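Local coordinates for putative thioesterase (Novosphingobium aromaticivorans, PDB 3CJY), which probably hydrolyses acyl-CoA thioesters as a double-hotdog thioesterase, and binds a calcium ion, at residues Tyr34-Ala39 with Phe184-Pro189; Glu50-Pro55 with Val77-Ser82; Gln126-Pro131 with Glu150-Gly155; Trp167-Asp172 with Pro217-Cys222; Gly202-Asn207 with Gly251-Leu256. All coordinates share one frame; numbering follows the deposited sequence.

Interaction 1 (Tyr34-Ala39 with Phe184-Pro189); sequences YLFGGA and FADFLP
Gly38 and Asp186 bring their CA atoms to 4.8 Å of each other where the first turn of helix 37-52 meets the short break between helices 178-185 and 188-196. In this double-hotdog fold the contact joins the N-terminal hotdog unit to the C-terminal one, deep in the chain, and shows how one carboxylate can be shared between two structural units. Asp186 reaches for the helix start with CG anti to the backbone N (chi1 -163°), and its OD2 takes a weak hydrogen bond from Gly38 N, 2.9 Å long and bent to 124°. The lack of side chains at Gly37 and Gly38 is what admits the carboxylate so close to the main chain. The other oxygen, OD1, is bonded to Gln253 and Asn207, so the two oxygens of the group answer to different parts of the fold. Phe36, at the N-cap position, meets Asp186 tip to tip, with ring and carboxylate planes 32° apart and CE1 3.1 Å from OD2. Gly38 N lies over the centre of one face of that ring, which also stacks with Tyr145. Beyond the carboxylate, CZ of Phe36 ends 4.2 Å from CE1 of Phe187.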
# COMPACT_ATOMS: atom_id res chain seq x y z
N TYR A 34 19.91 -0.50 13.24
CA TYR A 34 18.54 -0.37 13.73
C TYR A 34 17.73 -1.52 13.16
O TYR A 34 18.11 -2.17 12.18
CB TYR A 34 17.93 0.99 13.35
CG TYR A 34 18.19 1.33 11.91
CD1 TYR A 34 17.31 0.93 10.90
CD2 TYR A 34 19.35 2.01 11.54
CE1 TYR A 34 17.59 1.20 9.57
CE2 TYR A 34 19.62 2.28 10.23
CZ TYR A 34 18.75 1.87 9.25
OH TYR A 34 19.06 2.19 7.95
N LEU A 35 16.60 -1.74 13.81
CA LEU A 35 15.66 -2.77 13.42
C LEU A 35 15.21 -2.55 11.98
O LEU A 35 14.79 -1.46 11.57
CB LEU A 35 14.45 -2.78 14.37
CG LEU A 35 13.36 -3.82 14.11
CD1 LEU A 35 13.86 -5.26 14.24
CD2 LEU A 35 12.19 -3.55 15.08
N PHE A 36 15.42 -3.62 11.21
CA PHE A 36 14.99 -3.72 9.82
C PHE A 36 13.49 -3.46 9.71
O PHE A 36 12.69 -4.03 10.42
CB PHE A 36 15.39 -5.12 9.29
CG PHE A 36 15.01 -5.40 7.87
CD1 PHE A 36 15.19 -4.47 6.88
CD2 PHE A 36 14.54 -6.66 7.55
CE1 PHE A 36 14.87 -4.77 5.55
CE2 PHE A 36 14.19 -6.97 6.24
CZ PHE A 36 14.39 -6.03 5.25
N GLY A 37 13.13 -2.57 8.78
CA GLY A 37 11.73 -2.21 8.58
C GLY A 37 10.85 -3.42 8.31
O GLY A 37 9.77 -3.54 8.88
N GLY A 38 11.35 -4.30 7.44
CA GLY A 38 10.62 -5.51 7.11
C GLY A 38 10.38 -6.40 8.30
O GLY A 38 9.36 -7.11 8.38
N ALA A 39 11.34 -6.38 9.22
CA ALA A 39 11.21 -7.18 10.46
C ALA A 39 10.13 -6.54 11.33
O ALA A 39 9.39 -7.21 11.98
CB ALA A 39 12.52 -7.25 11.24
N PHE A 184 11.17 -9.75 2.98
CA PHE A 184 11.64 -9.64 1.61
C PHE A 184 11.04 -8.46 0.85
O PHE A 184 11.67 -7.89 -0.07
CB PHE A 184 11.38 -10.95 0.85
CG PHE A 184 12.24 -12.11 1.29
CD1 PHE A 184 13.45 -11.90 1.96
CD2 PHE A 184 11.92 -13.40 0.90
CE1 PHE A 184 14.31 -12.99 2.25
CE2 PHE A 184 12.76 -14.49 1.23
CZ PHE A 184 13.93 -14.26 1.93
N ALA A 185 9.81 -8.08 1.22
CA ALA A 185 9.13 -6.93 0.65
C ALA A 185 9.92 -5.64 0.94
O ALA A 185 9.90 -4.70 0.17
CB ALA A 185 7.66 -6.77 1.22
N ASP A 186 10.62 -5.61 2.08
CA ASP A 186 11.39 -4.42 2.47
C ASP A 186 12.82 -4.38 1.91
O ASP A 186 13.70 -3.70 2.45
CB ASP A 186 11.38 -4.24 3.97
CG ASP A 186 11.80 -2.82 4.41
OD1 ASP A 186 11.39 -1.84 3.77
OD2 ASP A 186 12.55 -2.69 5.40
N PHE A 187 13.01 -5.04 0.78
CA PHE A 187 14.23 -4.91 0.00
C PHE A 187 14.13 -3.74 -1.03
O PHE A 187 15.06 -3.44 -1.76
CB PHE A 187 14.58 -6.21 -0.70
CG PHE A 187 15.40 -7.16 0.14
CD1 PHE A 187 14.91 -7.65 1.34
CD2 PHE A 187 16.66 -7.58 -0.31
CE1 PHE A 187 15.65 -8.50 2.12
CE2 PHE A 187 17.41 -8.47 0.45
CZ PHE A 187 16.89 -8.93 1.67
N LEU A 188 13.01 -3.02 -1.00
CA LEU A 188 12.83 -1.90 -1.95
C LEU A 188 13.88 -0.81 -1.78
O LEU A 188 14.20 -0.16 -2.75
CB LEU A 188 11.41 -1.32 -1.93
CG LEU A 188 10.43 -2.06 -2.81
CD1 LEU A 188 8.99 -1.70 -2.49
CD2 LEU A 188 10.76 -1.81 -4.30
N PRO A 189 14.36 -0.54 -0.55
CA PRO A 189 15.45 0.48 -0.50
C PRO A 189 16.67 0.13 -1.38
O PRO A 189 17.31 1.00 -1.96
CB PRO A 189 15.75 0.58 1.00
CG PRO A 189 14.46 0.18 1.66
CD PRO A 189 13.89 -0.90 0.81

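Interaction 2 (Glu50-Pro55 with Val77-Ser82); sequences ETVGRP and VEVLQS. With CA (calcium ion), chain B.
Thr51 and Val52, on the last turn of helix 37-52, press on Val77 and Val79 of strand 72-79 through methyl groups. Thr51 turns CG2 anti to its backbone N, a position from which this methyl lies 4.0 Å from both CG1 of Val77 and CG2 of Val79; the threonine side chain and each valine slide past each other in opposite directions. Val52 comes to Val79 at a slant, its CG2 3.9 Å from the valine CG2. OG1 of Thr51 lies 3.7 Å from CG2 of Val77, while its hydrogen bonds go to Tyr17 OH and Val47 O. This is the hotdog theme in small: a long helix laid against an antiparallel sheet, here at the helix's C-terminal end, where Gly53 leaves the helix with a positive phi of 85°. An alanine in place of Thr51 would probably leave Tyr17 OH and Val47 O short of a partner and open a gap beside the methyl groups of Val77 and Val79. Polar contact is slighter. NH1 of Arg54 comes edge-on to within 3.5 Å of Ser82 OG, but its hydrogen bond is made with Gly83 O. The chain turns a corner at Leu80, where Leu80 and Gln81 both face Gln88 in a classic beta bulge, and it is past this corner that Ser82 meets the arginine. Thr51 binds the metal through its main chain: Thr51 O lies 2.3 Å from the calcium ion, whose shell also includes Asp14 OD1 and a water molecule at 2.3 Å.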
# COMPACT_ATOMS: atom_id res chain seq x y z
N GLU A 50 -1.41 -13.82 15.85
CA GLU A 50 -1.33 -14.62 17.09
C GLU A 50 -2.44 -14.18 18.05
O GLU A 50 -3.07 -14.99 18.76
CB GLU A 50 0.08 -14.46 17.70
CG GLU A 50 0.75 -15.74 18.18
CD GLU A 50 0.47 -16.05 19.60
OE1 GLU A 50 0.09 -15.09 20.31
OE2 GLU A 50 0.64 -17.23 20.00
N THR A 51 -2.71 -12.89 18.08
CA THR A 51 -3.76 -12.36 18.95
C THR A 51 -5.13 -12.68 18.40
O THR A 51 -6.00 -13.11 19.13
CB THR A 51 -3.64 -10.85 19.10
OG1 THR A 51 -2.41 -10.56 19.76
CG2 THR A 51 -4.81 -10.27 19.88
N VAL A 52 -5.32 -12.54 17.09
CA VAL A 52 -6.63 -12.76 16.48
C VAL A 52 -6.93 -14.23 16.18
O VAL A 52 -8.09 -14.65 16.19
CB VAL A 52 -6.82 -11.87 15.23
CG1 VAL A 52 -7.97 -12.31 14.44
CG2 VAL A 52 -7.00 -10.41 15.66
N GLY A 53 -5.90 -14.99 15.86
CA GLY A 53 -6.05 -16.41 15.61
C GLY A 53 -6.45 -16.72 14.20
O GLY A 53 -7.07 -17.74 13.94
N ARG A 54 -6.05 -15.86 13.28
CA ARG A 54 -6.29 -16.12 11.88
C ARG A 54 -5.20 -15.43 11.07
O ARG A 54 -4.46 -14.58 11.57
CB ARG A 54 -7.68 -15.69 11.47
CG ARG A 54 -7.93 -14.25 11.64
CD ARG A 54 -9.34 -14.04 12.13
NE ARG A 54 -10.34 -14.42 11.16
CZ ARG A 54 -11.65 -14.35 11.41
NH1 ARG A 54 -12.07 -13.94 12.60
NH2 ARG A 54 -12.52 -14.70 10.48
N PRO A 55 -5.09 -15.81 9.80
CA PRO A 55 -4.00 -15.31 8.97
C PRO A 55 -4.19 -13.91 8.40
O PRO A 55 -5.31 -13.46 8.20
CB PRO A 55 -3.92 -16.34 7.83
CG PRO A 55 -5.17 -17.10 7.88
CD PRO A 55 -5.95 -16.77 9.11
N VAL A 77 -1.37 -4.81 20.63
CA VAL A 77 -2.42 -5.13 19.65
C VAL A 77 -3.81 -4.74 20.12
O VAL A 77 -4.22 -5.08 21.23
CB VAL A 77 -2.48 -6.62 19.38
CG1 VAL A 77 -3.47 -6.93 18.25
CG2 VAL A 77 -1.11 -7.19 19.05
N GLU A 78 -4.52 -4.01 19.25
CA GLU A 78 -5.90 -3.64 19.48
C GLU A 78 -6.74 -4.27 18.38
O GLU A 78 -6.54 -3.99 17.21
CB GLU A 78 -6.06 -2.13 19.41
CG GLU A 78 -7.50 -1.66 19.55
CD GLU A 78 -7.65 -0.14 19.37
OE1 GLU A 78 -6.80 0.49 18.70
OE2 GLU A 78 -8.63 0.43 19.89
N VAL A 79 -7.74 -5.05 18.77
CA VAL A 79 -8.63 -5.66 17.81
C VAL A 79 -9.84 -4.73 17.64
O VAL A 79 -10.60 -4.45 18.58
CB VAL A 79 -9.07 -7.08 18.26
CG1 VAL A 79 -9.99 -7.68 17.23
CG2 VAL A 79 -7.84 -7.96 18.51
N LEU A 80 -9.99 -4.22 16.43
CA LEU A 80 -11.08 -3.29 16.12
C LEU A 80 -12.35 -4.07 15.78
O LEU A 80 -13.46 -3.59 15.97
CB LEU A 80 -10.71 -2.37 14.96
CG LEU A 80 -9.44 -1.55 15.10
CD1 LEU A 80 -9.23 -0.69 13.84
CD2 LEU A 80 -9.46 -0.66 16.36
N GLN A 81 -12.17 -5.29 15.32
CA GLN A 81 -13.31 -6.17 14.98
C GLN A 81 -12.89 -7.59 14.64
O GLN A 81 -11.84 -7.81 14.06
CB GLN A 81 -14.11 -5.60 13.83
CG GLN A 81 -13.34 -5.55 12.55
CD GLN A 81 -14.22 -5.27 11.36
OE1 GLN A 81 -15.30 -5.86 11.22
NE2 GLN A 81 -13.77 -4.37 10.48
N SER A 82 -13.72 -8.55 15.04
CA SER A 82 -13.46 -9.95 14.74
C SER A 82 -14.74 -10.76 14.54
O SER A 82 -15.29 -11.34 15.48
CB SER A 82 -12.64 -10.59 15.85
OG SER A 82 -12.13 -11.85 15.42
CA CA B . -6.95 -13.72 21.17
O HOH W 1 -8.47 -12.03 20.83

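Interaction 3 (Gln126-Pro131 with Glu150-Gly155); sequences QPDNCP and EVREAG
Arg152 leaves its strand toward the loop 126-131, and most of its side chain finds a partner there. CB lies 3.3 Å from Pro131 O and also faces the CB of Cys130. The chain then runs extended from CG to NE, passing CD close to two carbonyl oxygens, 3.4 Å from Pro127 O and about as near to Cys130 O, while Trp219 packs alongside. At the tip NH1 makes two bonds, both close to the guanidinium plane. One, of 2.9 Å, reaches Pro127 O from above its carbonyl plane, on the opposite face from Cys130 N, which also donates to this oxygen. The other is a salt bridge of 3.0 Å to Asp128 OD1, nearly straight at 162°, using the anti lone pair of that oxygen. Arg152 NH2 turns to Glu150 OE2 at 2.8 Å, meeting it from above the carboxylate plane. A water molecule links NH2 to Asp128 OD1. Asp128, Arg152 and Glu150 thus form a salt-bridge network that ties the loop to strand 149-153 of the C-terminal hotdog unit. An alanine at Arg152 would probably leave Asp128 without its countercharge here and set the short 3-10 turn at Pro127 and Asp128 freer to move. Farther along, the main chain takes over: Glu153 N donates to Pro131 O at 2.8 Å, nearly along the C=O axis. Beside this bond the Pro131 ring crosses the Glu153 side chain at about a right angle, and CB of Cys130 sits 3.1 Å from Glu153 O, its SG turned toward Ala154.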
# COMPACT_ATOMS: atom_id res chain seq x y z
N GLN A 126 16.30 -19.32 -13.61
CA GLN A 126 16.16 -19.99 -12.31
C GLN A 126 17.35 -19.65 -11.39
O GLN A 126 18.40 -19.23 -11.87
CB GLN A 126 15.98 -21.50 -12.51
CG GLN A 126 14.58 -21.83 -13.03
CD GLN A 126 13.54 -21.83 -11.92
OE1 GLN A 126 13.55 -22.74 -11.08
NE2 GLN A 126 12.66 -20.80 -11.89
N PRO A 127 17.19 -19.85 -10.08
CA PRO A 127 18.23 -19.42 -9.14
C PRO A 127 19.62 -19.93 -9.41
O PRO A 127 20.59 -19.15 -9.28
CB PRO A 127 17.72 -19.94 -7.81
CG PRO A 127 16.24 -19.94 -7.95
CD PRO A 127 15.96 -20.26 -9.37
N ASP A 128 19.75 -21.19 -9.80
CA ASP A 128 21.08 -21.77 -9.99
C ASP A 128 21.73 -21.27 -11.27
O ASP A 128 22.90 -21.56 -11.55
CB ASP A 128 21.04 -23.30 -9.89
CG ASP A 128 20.81 -23.80 -8.43
OD1 ASP A 128 21.01 -23.04 -7.42
OD2 ASP A 128 20.44 -24.99 -8.30
N ASN A 129 21.00 -20.48 -12.03
CA ASN A 129 21.50 -19.89 -13.26
C ASN A 129 21.75 -18.38 -13.08
O ASN A 129 21.96 -17.63 -14.03
CB ASN A 129 20.56 -20.18 -14.40
CG ASN A 129 20.50 -21.68 -14.73
OD1 ASN A 129 21.54 -22.37 -14.74
ND2 ASN A 129 19.29 -22.19 -14.98
N CYS A 130 21.73 -17.95 -11.84
CA CYS A 130 21.92 -16.52 -11.48
C CYS A 130 23.12 -16.35 -10.57
O CYS A 130 23.31 -17.13 -9.65
CB CYS A 130 20.68 -15.97 -10.78
SG CYS A 130 19.23 -15.91 -11.81
N PRO A 131 23.95 -15.31 -10.82
CA PRO A 131 25.10 -15.07 -9.99
C PRO A 131 24.79 -14.40 -8.67
O PRO A 131 23.74 -13.75 -8.53
CB PRO A 131 25.91 -14.10 -10.85
CG PRO A 131 24.87 -13.26 -11.49
CD PRO A 131 23.76 -14.24 -11.80
N GLU A 150 20.68 -15.24 1.39
CA GLU A 150 21.42 -15.52 0.17
C GLU A 150 20.74 -14.75 -0.98
O GLU A 150 19.53 -14.89 -1.22
CB GLU A 150 21.49 -17.03 -0.10
CG GLU A 150 22.37 -17.37 -1.31
CD GLU A 150 22.54 -18.85 -1.51
OE1 GLU A 150 21.87 -19.65 -0.79
OE2 GLU A 150 23.32 -19.21 -2.42
N VAL A 151 21.51 -13.90 -1.67
CA VAL A 151 20.97 -13.04 -2.73
C VAL A 151 21.63 -13.26 -4.06
O VAL A 151 22.86 -13.23 -4.16
CB VAL A 151 21.11 -11.53 -2.33
CG1 VAL A 151 20.47 -10.60 -3.32
CG2 VAL A 151 20.56 -11.25 -0.91
N ARG A 152 20.81 -13.49 -5.07
CA ARG A 152 21.31 -13.63 -6.41
C ARG A 152 20.62 -12.64 -7.36
O ARG A 152 19.47 -12.23 -7.16
CB ARG A 152 21.12 -15.04 -6.90
CG ARG A 152 21.90 -16.03 -6.04
CD ARG A 152 21.74 -17.45 -6.54
NE ARG A 152 22.42 -18.40 -5.65
CZ ARG A 152 22.33 -19.71 -5.79
NH1 ARG A 152 21.67 -20.23 -6.80
NH2 ARG A 152 22.92 -20.50 -4.91
N GLU A 153 21.35 -12.27 -8.41
CA GLU A 153 20.83 -11.31 -9.41
C GLU A 153 19.94 -12.01 -10.42
O GLU A 153 20.42 -12.87 -11.16
CB GLU A 153 21.96 -10.67 -10.19
CG GLU A 153 22.98 -9.91 -9.40
CD GLU A 153 22.47 -8.57 -8.85
OE1 GLU A 153 21.37 -8.15 -9.26
OE2 GLU A 153 23.21 -7.94 -8.03
N ALA A 154 18.66 -11.63 -10.50
CA ALA A 154 17.74 -12.28 -11.43
C ALA A 154 17.39 -11.41 -12.64
O ALA A 154 16.65 -11.85 -13.51
CB ALA A 154 16.44 -12.68 -10.69
N GLY A 155 17.92 -10.20 -12.69
CA GLY A 155 17.47 -9.23 -13.69
C GLY A 155 18.05 -9.32 -15.09
O GLY A 155 17.49 -8.76 -16.08
O HOH W 2 22.72 -23.41 -5.08

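Interaction 4 (Trp167-Asp172 with Pro217-Cys222); sequences WLRRKD and PGWCLC
Arg169 lies over one face of the Trp219 indole, crossing it at a slant. Its CB sits 3.6 Å from the centroid of the six-membered ring, a CH-pi contact offset toward the rim. Farther out the chain bends at chi3 (60°), which brings NE back over the indole. The guanidinium ends 25° from parallel to the ring, with Trp219 CZ2 3.5 Å above the centre of its plane. NH1 and Trp219 NE1 are neighbours but both are donors, so the pair is one of overlap and not of bonding; NH2 is held by a salt bridge to Glu150. Trp167 stands next to Trp219, its CB 3.7 Å from CE3 of that ring. One face of the Trp167 indole takes Leu221, whose CB is 4.0 Å from the centroid of the six-membered ring and whose CD1 lies over the ring system, while NE1 bonds to Pro125 O. On the reverse side of the strands Leu168 CD1 packs against Cys222 CB at 3.5 Å, and Phe184 of helix 178-185 covers Leu168 and Cys220. Two backbone bonds fix this alternation: Leu168 N to Cys220 O, 2.8 Å, and Cys220 N to Leu168 O, 2.9 Å. Where the strands part, a water molecule bridges Arg170 N and Gly218 O. Such a twisted antiparallel pair, the strand directions 133° apart, with one face lined by helix, is typical of the curved sheet of a hotdog domain.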
# COMPACT_ATOMS: atom_id res chain seq x y z
N TRP A 167 16.78 -12.97 -6.57
CA TRP A 167 16.40 -14.21 -5.93
C TRP A 167 16.91 -14.10 -4.48
O TRP A 167 18.09 -13.81 -4.22
CB TRP A 167 17.01 -15.45 -6.60
CG TRP A 167 16.38 -15.87 -7.87
CD1 TRP A 167 16.93 -15.78 -9.11
CD2 TRP A 167 15.10 -16.45 -8.03
NE1 TRP A 167 16.08 -16.30 -10.04
CE2 TRP A 167 14.92 -16.69 -9.42
CE3 TRP A 167 14.07 -16.79 -7.18
CZ2 TRP A 167 13.76 -17.30 -9.93
CZ3 TRP A 167 12.92 -17.38 -7.69
CH2 TRP A 167 12.78 -17.63 -9.04
N LEU A 168 16.02 -14.36 -3.54
CA LEU A 168 16.32 -14.29 -2.12
C LEU A 168 16.00 -15.60 -1.42
O LEU A 168 15.01 -16.22 -1.70
CB LEU A 168 15.50 -13.20 -1.41
CG LEU A 168 15.64 -11.79 -1.99
CD1 LEU A 168 14.62 -10.87 -1.24
CD2 LEU A 168 17.07 -11.27 -1.93
N ARG A 169 16.88 -16.01 -0.53
CA ARG A 169 16.64 -17.23 0.22
C ARG A 169 17.21 -17.09 1.62
O ARG A 169 18.41 -16.73 1.78
CB ARG A 169 17.28 -18.43 -0.48
CG ARG A 169 16.93 -19.72 0.29
CD ARG A 169 17.43 -20.96 -0.40
NE ARG A 169 18.88 -21.03 -0.58
CZ ARG A 169 19.46 -22.03 -1.26
NH1 ARG A 169 18.71 -22.99 -1.77
NH2 ARG A 169 20.78 -22.08 -1.44
N ARG A 170 16.37 -17.35 2.60
CA ARG A 170 16.82 -17.37 4.01
C ARG A 170 17.77 -18.54 4.23
O ARG A 170 17.44 -19.72 3.94
CB ARG A 170 15.67 -17.46 5.00
CG ARG A 170 14.94 -16.14 5.15
CD ARG A 170 13.75 -16.23 5.94
NE ARG A 170 14.08 -16.59 7.30
CZ ARG A 170 13.28 -16.31 8.32
NH1 ARG A 170 12.15 -15.65 8.12
NH2 ARG A 170 13.64 -16.65 9.55
N LYS A 171 18.94 -18.23 4.76
CA LYS A 171 19.93 -19.26 5.04
C LYS A 171 19.46 -20.21 6.15
O LYS A 171 19.95 -21.32 6.26
CB LYS A 171 21.29 -18.64 5.38
CG LYS A 171 21.99 -17.97 4.14
CD LYS A 171 23.32 -17.31 4.50
CE LYS A 171 23.81 -16.37 3.41
NZ LYS A 171 25.15 -15.80 3.80
N ASP A 172 18.53 -19.74 6.97
CA ASP A 172 18.03 -20.55 8.08
C ASP A 172 16.91 -21.52 7.68
O ASP A 172 16.37 -22.25 8.52
CB ASP A 172 17.61 -19.67 9.26
CG ASP A 172 16.41 -18.83 8.98
OD1 ASP A 172 15.79 -18.95 7.91
OD2 ASP A 172 16.11 -18.01 9.87
N PRO A 217 9.73 -23.64 2.43
CA PRO A 217 11.07 -23.04 2.27
C PRO A 217 11.60 -23.11 0.85
O PRO A 217 11.37 -24.06 0.10
CB PRO A 217 11.95 -23.87 3.24
CG PRO A 217 10.97 -24.48 4.22
CD PRO A 217 9.71 -24.69 3.44
N GLY A 218 12.32 -22.05 0.50
CA GLY A 218 12.95 -21.94 -0.79
C GLY A 218 13.23 -20.54 -1.25
O GLY A 218 13.21 -19.60 -0.48
N TRP A 219 13.54 -20.47 -2.52
CA TRP A 219 13.83 -19.22 -3.20
C TRP A 219 12.58 -18.40 -3.43
O TRP A 219 11.50 -18.92 -3.70
CB TRP A 219 14.48 -19.47 -4.55
CG TRP A 219 15.85 -20.01 -4.47
CD1 TRP A 219 16.25 -21.29 -4.65
CD2 TRP A 219 17.03 -19.25 -4.16
NE1 TRP A 219 17.63 -21.40 -4.47
CE2 TRP A 219 18.12 -20.15 -4.17
CE3 TRP A 219 17.27 -17.90 -3.88
CZ2 TRP A 219 19.44 -19.73 -3.94
CZ3 TRP A 219 18.55 -17.49 -3.61
CH2 TRP A 219 19.63 -18.40 -3.65
N CYS A 220 12.77 -17.10 -3.28
CA CYS A 220 11.70 -16.13 -3.53
C CYS A 220 12.21 -15.13 -4.58
O CYS A 220 13.33 -14.60 -4.44
CB CYS A 220 11.35 -15.45 -2.22
SG CYS A 220 10.16 -14.08 -2.42
N LEU A 221 11.44 -14.94 -5.66
CA LEU A 221 11.76 -13.89 -6.62
C LEU A 221 11.18 -12.59 -6.05
O LEU A 221 9.96 -12.44 -5.93
CB LEU A 221 11.18 -14.18 -7.99
CG LEU A 221 11.57 -13.13 -9.02
CD1 LEU A 221 13.09 -12.99 -9.19
CD2 LEU A 221 10.86 -13.45 -10.33
N CYS A 222 12.10 -11.66 -5.78
CA CYS A 222 11.82 -10.33 -5.22
C CYS A 222 11.89 -9.38 -6.43
O CYS A 222 12.95 -8.98 -6.90
CB CYS A 222 12.83 -9.99 -4.12
SG CYS A 222 12.64 -8.32 -3.49
O HOH W 3 13.71 -18.11 1.82

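Interaction 5 (Gly202-Asn207 with Gly251-Leu256); sequences GNSLDN and GAQSLL
Ser204 and Gln253 meet in the tighter half of this contact, between antiparallel strands 203-211 and 247-256 of the C-terminal hotdog unit. Ser204 OG donates to Gln253 OE1 at 2.7 Å, from 35° above the amide plane. Gln253 and Asn207 lie side by side and point the same way, their amide planes 45° apart; NE2 and ND2, both donors, do not bond to each other but converge on Asp186. An aspartate, a serine or threonine and a glutamine form the active site of TesB-like thioesterases, and this cluster is consistent with such a site, though no role is established here. The pairing is irregular around Leu205. Its N still bonds to Ser254 O, nearly straight at 174°, but next along it is a side-chain oxygen, Asp206 OD1, that accepts Ser254 N at 2.9 Å. The other oxygen of Asp206, OD2, makes a salt bridge to Arg210 of the second subunit. Toward Gly202 and Asn203 the contact opens to solvent and few side chains meet. Regular pairing of main chains holds this end: Asn203 N bonds to Leu256 O, and Leu256 N returns to Asn203 O at 2.7 Å.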
# COMPACT_ATOMS: atom_id res chain seq x y z
N GLY A 202 17.55 5.82 0.22
CA GLY A 202 16.59 6.44 1.14
C GLY A 202 16.09 5.55 2.26
O GLY A 202 16.39 4.36 2.34
N ASN A 203 15.35 6.19 3.14
CA ASN A 203 14.74 5.51 4.27
C ASN A 203 13.25 5.39 4.06
O ASN A 203 12.58 6.32 3.59
CB ASN A 203 14.98 6.29 5.53
CG ASN A 203 16.44 6.33 5.91
OD1 ASN A 203 17.15 5.31 5.85
ND2 ASN A 203 16.91 7.49 6.26
N SER A 204 12.73 4.24 4.44
CA SER A 204 11.29 3.99 4.30
C SER A 204 10.45 4.85 5.22
O SER A 204 10.75 5.03 6.42
CB SER A 204 10.97 2.54 4.65
OG SER A 204 11.90 1.67 4.04
N LEU A 205 9.34 5.33 4.69
CA LEU A 205 8.36 6.07 5.47
C LEU A 205 7.30 5.11 6.05
O LEU A 205 6.65 5.36 7.04
CB LEU A 205 7.61 7.09 4.59
CG LEU A 205 8.45 8.22 4.04
CD1 LEU A 205 7.47 9.15 3.34
CD2 LEU A 205 9.12 8.92 5.17
N ASP A 206 7.15 4.01 5.35
CA ASP A 206 6.14 3.00 5.65
C ASP A 206 6.47 1.69 4.94
O ASP A 206 7.44 1.59 4.20
CB ASP A 206 4.78 3.46 5.16
CG ASP A 206 4.64 3.40 3.61
OD1 ASP A 206 5.44 4.06 2.94
OD2 ASP A 206 3.74 2.68 3.10
N ASN A 207 5.67 0.68 5.27
CA ASN A 207 5.68 -0.64 4.63
C ASN A 207 4.20 -1.06 4.47
O ASN A 207 3.37 -0.89 5.37
CB ASN A 207 6.35 -1.75 5.45
CG ASN A 207 7.86 -1.95 5.18
OD1 ASN A 207 8.43 -3.00 5.56
ND2 ASN A 207 8.51 -0.96 4.57
N GLY A 251 3.85 -5.78 -2.19
CA GLY A 251 4.16 -4.77 -1.19
C GLY A 251 4.51 -3.47 -1.85
O GLY A 251 4.65 -3.37 -3.06
N ALA A 252 4.61 -2.47 -1.03
CA ALA A 252 4.96 -1.14 -1.50
C ALA A 252 5.39 -0.29 -0.34
O ALA A 252 5.14 -0.61 0.80
CB ALA A 252 3.79 -0.50 -2.20
N GLN A 253 6.06 0.80 -0.67
CA GLN A 253 6.47 1.82 0.30
C GLN A 253 6.89 3.10 -0.39
O GLN A 253 7.13 3.14 -1.59
CB GLN A 253 7.65 1.40 1.16
CG GLN A 253 8.94 1.13 0.36
CD GLN A 253 10.09 0.72 1.24
OE1 GLN A 253 10.95 1.56 1.56
NE2 GLN A 253 10.11 -0.54 1.66
N SER A 254 6.92 4.15 0.42
CA SER A 254 7.45 5.45 0.03
C SER A 254 8.70 5.65 0.83
O SER A 254 8.82 5.11 1.93
CB SER A 254 6.45 6.58 0.25
OG SER A 254 5.33 6.37 -0.57
N LEU A 255 9.63 6.40 0.28
CA LEU A 255 10.93 6.61 0.89
C LEU A 255 11.36 8.06 0.87
O LEU A 255 11.06 8.80 -0.07
CB LEU A 255 11.99 5.79 0.16
CG LEU A 255 11.84 4.27 -0.08
CD1 LEU A 255 11.34 3.97 -1.48
CD2 LEU A 255 13.18 3.55 0.13
N LEU A 256 12.10 8.43 1.92
CA LEU A 256 12.69 9.77 2.03
C LEU A 256 14.09 9.63 1.45
O LEU A 256 14.88 8.75 1.85
CB LEU A 256 12.79 10.22 3.49
CG LEU A 256 13.41 11.60 3.73
CD1 LEU A 256 12.35 12.60 3.51
CD2 LEU A 256 13.98 11.72 5.13

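The contacts run from the calcium site at one end of the molecule to interaction 3 at the other, the centres of interactions 2 and 3 lying about 37 Å apart. Interactions 1 and 2 share helix 37-52, near its two ends. Interactions 3 and 4, centres about 10 Å apart, sit on the neighbouring strands 149-153 and 163-170. Interaction 1 spans the two hotdog units, touches interaction 4 through Phe184 and Phe187, and meets interaction 5 at Asp186. Along the chain, interactions 2 and 3 nest inside the loop closed by interaction 1, whereas 4 and 5 interleave, as do 1 and 4, so distant parts of the chain meet round the junction of the two hotdog units.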